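Local structure of peptidase M3B, oligoendopeptidase F (Enterococcus faecium, 2QR4) at residues Glu167-Glu172 against Arg190-Ala195. The protein probably hydrolyses peptide bonds in short peptides, as expected of an oligoendopeptidase F of the M3 peptidase family. Residues are numbered along the deposited sequence; the frame is centred on the assembly and turned at random.
Sequences EGENGE and RRVREA
Arg191 illustrates how one side chain can serve backbone and carboxylate at once, taking the carboxylate of Glu167 together with two loop carbonyls. Along the glutamate, Glu167 CB lies 3.6 Å from Arg191 NH1. CG stands anti to the backbone N (chi1 -170°), and from there the extended chain runs across the arginine side chain at about a right angle. CG touches Arg191 NH2, and Glu167 CD lies 3.5 Å above the Arg191 guanidinium plane, offset toward its rim. The nearest atom of Arg191 to OE2 is CZ, while Glu167 OE1 makes a salt bridge to Arg191 NH2 at 3.5 Å. Carboxylate and guanidinium are stacked, their planes 18° apart, and the attraction is one of charge, with no N-H aimed at OE1. The N-H groups serve the loop of a two-stranded antiparallel hairpin, whose type I beta turn runs from Gly168 to Gly171, packed against the N-terminal part of helix 190-206. Arg191 NH1 donates to Glu167 O at 3.0 Å; this oxygen lies in the guanidinium plane, whereas NH1 stands out of the carbonyl plane. Glu167 O also takes a weak bond from NH2. The N-H...O angle from Arg191 NH2 to Gly168 O is 118°, a bent, weak bond. Beside this polar grip, Val192 CG2 packs 3.4 Å from Gly168 O and 4.3 Å from Glu169 CG.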
# COMPACT_ATOMS: atom_id res chain seq x y z
N GLU A 167 20.36 27.97 1.07
CA GLU A 167 20.65 29.35 0.69
C GLU A 167 20.50 29.46 -0.81
O GLU A 167 21.11 28.69 -1.55
CB GLU A 167 22.08 29.77 1.09
CG GLU A 167 22.31 31.27 0.93
CD GLU A 167 23.78 31.67 0.84
OE1 GLU A 167 24.07 32.67 0.15
OE2 GLU A 167 24.63 31.00 1.44
N GLY A 168 19.70 30.42 -1.27
CA GLY A 168 19.38 30.53 -2.68
C GLY A 168 20.32 31.33 -3.57
O GLY A 168 21.50 31.52 -3.25
N GLU A 169 19.81 31.81 -4.70
CA GLU A 169 20.67 32.47 -5.69
C GLU A 169 21.16 33.85 -5.27
O GLU A 169 22.29 34.24 -5.56
CB GLU A 169 19.98 32.55 -7.06
CG GLU A 169 19.97 31.24 -7.82
CD GLU A 169 20.15 31.44 -9.30
OE1 GLU A 169 19.49 30.75 -10.10
OE2 GLU A 169 20.97 32.30 -9.68
N ASN A 170 20.30 34.60 -4.57
CA ASN A 170 20.69 35.93 -4.13
C ASN A 170 21.16 35.93 -2.68
O ASN A 170 21.26 36.98 -2.05
CB ASN A 170 19.53 36.91 -4.31
CG ASN A 170 19.16 37.12 -5.77
OD1 ASN A 170 19.22 38.24 -6.27
ND2 ASN A 170 18.78 36.05 -6.45
N GLY A 171 21.45 34.74 -2.16
CA GLY A 171 21.90 34.61 -0.78
C GLY A 171 20.75 34.52 0.22
O GLY A 171 20.97 34.53 1.43
N GLU A 172 19.53 34.42 -0.30
CA GLU A 172 18.34 34.38 0.54
C GLU A 172 17.85 32.94 0.84
O GLU A 172 18.04 32.01 0.04
CB GLU A 172 17.23 35.24 -0.09
CG GLU A 172 16.31 34.52 -1.09
CD GLU A 172 17.02 34.00 -2.34
OE1 GLU A 172 18.26 34.14 -2.45
OE2 GLU A 172 16.34 33.44 -3.22
N ARG A 190 26.55 27.15 -9.22
CA ARG A 190 26.81 25.76 -8.89
C ARG A 190 26.53 25.40 -7.44
O ARG A 190 26.08 24.30 -7.15
CB ARG A 190 28.25 25.38 -9.24
CG ARG A 190 28.43 23.88 -9.24
CD ARG A 190 29.83 23.49 -9.63
NE ARG A 190 29.88 22.07 -9.97
CZ ARG A 190 30.99 21.34 -9.91
NH1 ARG A 190 30.95 20.06 -10.24
NH2 ARG A 190 32.13 21.89 -9.50
N ARG A 191 26.81 26.31 -6.52
CA ARG A 191 26.62 26.02 -5.11
C ARG A 191 25.14 25.76 -4.83
O ARG A 191 24.79 24.89 -4.03
CB ARG A 191 27.13 27.18 -4.24
CG ARG A 191 26.68 27.12 -2.79
CD ARG A 191 26.86 28.46 -2.05
NE ARG A 191 25.86 29.47 -2.41
CZ ARG A 191 24.56 29.38 -2.14
NH1 ARG A 191 24.06 28.30 -1.53
NH2 ARG A 191 23.74 30.36 -2.50
N VAL A 192 24.28 26.51 -5.52
CA VAL A 192 22.84 26.39 -5.36
C VAL A 192 22.33 25.06 -5.91
O VAL A 192 21.49 24.39 -5.30
CB VAL A 192 22.13 27.58 -6.04
CG1 VAL A 192 20.67 27.25 -6.36
CG2 VAL A 192 22.26 28.81 -5.17
N ARG A 193 22.88 24.67 -7.06
CA ARG A 193 22.65 23.36 -7.65
C ARG A 193 23.00 22.22 -6.68
O ARG A 193 22.20 21.31 -6.44
CB ARG A 193 23.46 23.22 -8.95
CG ARG A 193 22.68 23.54 -10.19
CD ARG A 193 23.53 23.96 -11.39
NE ARG A 193 24.79 23.25 -11.57
CZ ARG A 193 25.86 23.83 -12.14
NH1 ARG A 193 25.76 25.10 -12.53
NH2 ARG A 193 27.01 23.19 -12.31
N GLU A 194 24.21 22.27 -6.13
CA GLU A 194 24.69 21.19 -5.27
C GLU A 194 23.82 21.13 -4.03
O GLU A 194 23.49 20.05 -3.52
CB GLU A 194 26.14 21.44 -4.88
CG GLU A 194 26.73 20.49 -3.85
CD GLU A 194 28.14 20.91 -3.45
OE1 GLU A 194 28.53 22.05 -3.76
OE2 GLU A 194 28.87 20.10 -2.84
N ALA A 195 23.43 22.30 -3.54
CA ALA A 195 22.67 22.35 -2.30
C ALA A 195 21.23 21.85 -2.48
O ALA A 195 20.70 21.19 -1.60
CB ALA A 195 22.71 23.76 -1.73